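Local atomic coordinates of ribokinase (Thermotoga maritima, PDB entry 1VM7), a protein that probably phosphorylates D-ribose at O-5 with ATP and magnesium, as a homodimeric sugar kinase of the PfkB family. Residues E179-L184 and K199-E204. Residues are numbered along the deposited sequence; the frame is centred on the assembly and turned at random.
Sequences EIFQYL and KDFFGE
Phe-181 drives the far edge of its ring into one face of Phe-201, a T-shaped stack with centroids 5.0 Å apart and planes at 82°. Atom CE2 of Phe-181 leads, 3.6 Å from CE2 of Phe-201 and set toward the rim of that ring; CZ of Phe-181 follows, 3.7 Å from CE2 of Phe-201. In both residues CG stands anti to the carbonyl carbon (chi1 -63° at Phe-181, -69° at Phe-201), a rotation that carries each ring out toward the other segment, and the rings alone span backbones whose CA atoms stay 10.8 Å apart. The tight side belongs to Phe-181, which is buried: CG2 of Ile-180 sits 3.9 Å above the centre of one face, and Ile-176, Phe-215, Leu-218 and Val-220 also touch it. The looser side is Phe-201, partly exposed near the end of helix 191-202, with Glu-178 against it. With an alanine here the face is gone, which is likely to leave the CE2-CZ edge of Phe-181 without its mate and open a gap beside Glu-178. Far from the predicted ribose, ATP and potassium sites, the pair joins this C-terminal helix end to the loop before strand 186-187. With no hydrogen bond between the segments, cohesion here rests on ring C-H groups meeting a pi face and on apolar burial.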
ATOM      1  N   GLU A 179      -2.164  12.238  32.735  1.00 34.88           N
ATOM      2  CA  GLU A 179      -1.335  13.368  33.115  1.00 34.76           C
ATOM      3  C   GLU A 179      -1.537  14.562  32.188  1.00 33.85           C
ATOM      4  O   GLU A 179      -1.354  15.706  32.611  1.00 33.80           O
ATOM      5  CB  GLU A 179       0.147  12.967  33.158  1.00 35.04           C
ATOM      6  CG  GLU A 179       1.084  14.007  33.767  1.00 36.16           C
ATOM      7  CD  GLU A 179       2.574  13.710  33.513  1.00 36.95           C
ATOM      8  OE1 GLU A 179       2.937  12.550  33.170  1.00 39.83           O
ATOM      9  OE2 GLU A 179       3.388  14.651  33.663  1.00 37.24           O
ATOM     10  N   ILE A 180      -1.916  14.300  30.928  1.00 32.73           N
ATOM     11  CA  ILE A 180      -1.978  15.349  29.925  1.00 31.76           C
ATOM     12  C   ILE A 180      -3.074  16.375  30.199  1.00 31.17           C
ATOM     13  O   ILE A 180      -2.911  17.555  29.884  1.00 30.66           O
ATOM     14  CB  ILE A 180      -2.138  14.758  28.473  1.00 31.99           C
ATOM     15  CG1 ILE A 180      -1.805  15.810  27.423  1.00 32.25           C
ATOM     16  CG2 ILE A 180      -3.548  14.177  28.243  1.00 32.00           C
ATOM     17  CD1 ILE A 180      -1.401  15.220  26.145  1.00 32.33           C
ATOM     18  N   PHE A 181      -4.160  15.939  30.819  1.00 30.98           N
ATOM     19  CA  PHE A 181      -5.403  16.718  30.861  1.00 31.16           C
ATOM     20  C   PHE A 181      -5.274  18.055  31.585  1.00 31.31           C
ATOM     21  O   PHE A 181      -5.831  19.051  31.145  1.00 31.55           O
ATOM     22  CB  PHE A 181      -6.523  15.857  31.462  1.00 30.90           C
ATOM     23  CG  PHE A 181      -6.843  14.638  30.641  1.00 30.41           C
ATOM     24  CD1 PHE A 181      -7.366  14.772  29.363  1.00 32.01           C
ATOM     25  CD2 PHE A 181      -6.598  13.361  31.120  1.00 31.08           C
ATOM     26  CE1 PHE A 181      -7.659  13.663  28.585  1.00 31.07           C
ATOM     27  CE2 PHE A 181      -6.893  12.252  30.349  1.00 31.89           C
ATOM     28  CZ  PHE A 181      -7.424  12.413  29.063  1.00 30.89           C
ATOM     29  N   GLN A 182      -4.531  18.064  32.687  1.00 31.54           N
ATOM     30  CA  GLN A 182      -4.335  19.270  33.505  1.00 32.25           C
ATOM     31  C   GLN A 182      -3.602  20.383  32.736  1.00 32.57           C
ATOM     32  O   GLN A 182      -3.719  21.564  33.080  1.00 32.47           O
ATOM     33  CB  GLN A 182      -3.544  18.934  34.784  1.00 32.15           C
ATOM     34  CG  GLN A 182      -2.092  18.583  34.471  1.00 33.03           C
ATOM     35  CD  GLN A 182      -1.398  17.838  35.566  1.00 32.65           C
ATOM     36  OE1 GLN A 182      -1.200  18.375  36.643  1.00 32.96           O
ATOM     37  NE2 GLN A 182      -0.985  16.599  35.285  1.00 32.94           N
ATOM     38  N   TYR A 183      -2.858  19.996  31.701  1.00 32.56           N
ATOM     39  CA  TYR A 183      -2.125  20.934  30.849  1.00 32.71           C
ATOM     40  C   TYR A 183      -2.925  21.473  29.663  1.00 32.60           C
ATOM     41  O   TYR A 183      -2.433  22.336  28.938  1.00 33.23           O
ATOM     42  CB  TYR A 183      -0.835  20.285  30.347  1.00 32.29           C
ATOM     43  CG  TYR A 183       0.059  19.860  31.479  1.00 32.64           C
ATOM     44  CD1 TYR A 183       0.607  20.811  32.348  1.00 33.13           C
ATOM     45  CD2 TYR A 183       0.342  18.526  31.705  1.00 31.80           C
ATOM     46  CE1 TYR A 183       1.422  20.434  33.414  1.00 32.14           C
ATOM     47  CE2 TYR A 183       1.146  18.142  32.758  1.00 31.86           C
ATOM     48  CZ  TYR A 183       1.700  19.103  33.604  1.00 32.50           C
ATOM     49  OH  TYR A 183       2.493  18.712  34.670  1.00 32.87           O
ATOM     50  N   LEU A 184      -4.161  21.008  29.493  1.00 32.43           N
ATOM     51  CA  LEU A 184      -4.965  21.358  28.326  1.00 32.11           C
ATOM     52  C   LEU A 184      -5.801  22.602  28.522  1.00 31.81           C
ATOM     53  O   LEU A 184      -6.445  22.772  29.550  1.00 31.75           O
ATOM     54  CB  LEU A 184      -5.943  20.236  28.009  1.00 32.10           C
ATOM     55  CG  LEU A 184      -5.361  18.859  27.723  1.00 32.61           C
ATOM     56  CD1 LEU A 184      -6.453  18.022  27.137  1.00 31.67           C
ATOM     57  CD2 LEU A 184      -4.108  18.927  26.806  1.00 32.20           C
ATOM     58  N   LYS A 199     -15.089   6.136  30.009  1.00 32.70           N
ATOM     59  CA  LYS A 199     -14.967   4.763  30.474  1.00 33.68           C
ATOM     60  C   LYS A 199     -13.552   4.555  31.058  1.00 34.01           C
ATOM     61  O   LYS A 199     -13.398   4.133  32.211  1.00 34.15           O
ATOM     62  CB  LYS A 199     -15.301   3.805  29.316  1.00 33.68           C
ATOM     63  CG  LYS A 199     -15.168   2.352  29.583  1.00 34.74           C
ATOM     64  N   ASP A 200     -12.534   4.932  30.293  1.00 34.16           N
ATOM     65  CA  ASP A 200     -11.157   4.688  30.707  1.00 34.37           C
ATOM     66  C   ASP A 200     -10.786   5.445  31.973  1.00 34.18           C
ATOM     67  O   ASP A 200     -10.233   4.865  32.916  1.00 33.96           O
ATOM     68  CB  ASP A 200     -10.163   5.034  29.607  1.00 34.54           C
ATOM     69  CG  ASP A 200     -10.222   4.054  28.461  1.00 36.30           C
ATOM     70  OD1 ASP A 200     -10.817   2.963  28.656  1.00 40.41           O
ATOM     71  OD2 ASP A 200      -9.684   4.376  27.376  1.00 40.17           O
ATOM     72  N   PHE A 201     -11.095   6.736  32.010  1.00 33.66           N
ATOM     73  CA  PHE A 201     -10.613   7.578  33.109  1.00 33.31           C
ATOM     74  C   PHE A 201     -11.564   7.768  34.287  1.00 33.28           C
ATOM     75  O   PHE A 201     -11.129   8.068  35.392  1.00 32.96           O
ATOM     76  CB  PHE A 201     -10.156   8.929  32.575  1.00 33.19           C
ATOM     77  CG  PHE A 201      -8.926   8.839  31.770  1.00 31.92           C
ATOM     78  CD1 PHE A 201      -7.712   8.597  32.384  1.00 32.61           C
ATOM     79  CD2 PHE A 201      -8.974   8.925  30.401  1.00 33.78           C
ATOM     80  CE1 PHE A 201      -6.556   8.482  31.644  1.00 32.49           C
ATOM     81  CE2 PHE A 201      -7.814   8.819  29.645  1.00 33.25           C
ATOM     82  CZ  PHE A 201      -6.607   8.594  30.273  1.00 32.84           C
ATOM     83  N   PHE A 202     -12.854   7.618  34.052  1.00 33.12           N
ATOM     84  CA  PHE A 202     -13.817   7.830  35.109  1.00 33.22           C
ATOM     85  C   PHE A 202     -14.625   6.551  35.416  1.00 33.25           C
ATOM     86  O   PHE A 202     -15.538   6.590  36.218  1.00 33.15           O
ATOM     87  CB  PHE A 202     -14.733   9.014  34.753  1.00 32.93           C
ATOM     88  CG  PHE A 202     -14.005  10.233  34.181  1.00 32.71           C
ATOM     89  CD1 PHE A 202     -12.975  10.850  34.879  1.00 32.45           C
ATOM     90  CD2 PHE A 202     -14.410  10.796  32.978  1.00 32.06           C
ATOM     91  CE1 PHE A 202     -12.340  11.973  34.372  1.00 32.95           C
ATOM     92  CE2 PHE A 202     -13.783  11.913  32.459  1.00 32.93           C
ATOM     93  CZ  PHE A 202     -12.734  12.502  33.152  1.00 33.31           C
ATOM     94  N   GLY A 203     -14.290   5.438  34.759  1.00 33.84           N
ATOM     95  CA  GLY A 203     -14.891   4.140  35.029  1.00 34.04           C
ATOM     96  C   GLY A 203     -16.306   3.925  34.515  1.00 34.54           C
ATOM     97  O   GLY A 203     -16.906   2.879  34.782  1.00 35.26           O
ATOM     98  N   GLU A 204     -16.856   4.901  33.806  1.00 34.79           N
ATOM     99  CA  GLU A 204     -18.210   4.805  33.278  1.00 35.37           C
ATOM    100  C   GLU A 204     -18.382   5.874  32.233  1.00 35.39           C
ATOM    101  O   GLU A 204     -17.528   6.751  32.089  1.00 35.44           O
ATOM    102  CB  GLU A 204     -19.296   4.932  34.379  1.00 35.58           C
ATOM    103  CG  GLU A 204     -19.184   6.146  35.303  1.00 35.77           C
ATOM    104  CD  GLU A 204     -20.417   6.368  36.199  1.00 36.32           C
ATOM    105  OE1 GLU A 204     -21.210   5.430  36.479  1.00 33.95           O
ATOM    106  OE2 GLU A 204     -20.582   7.527  36.644  1.00 39.86           O
TER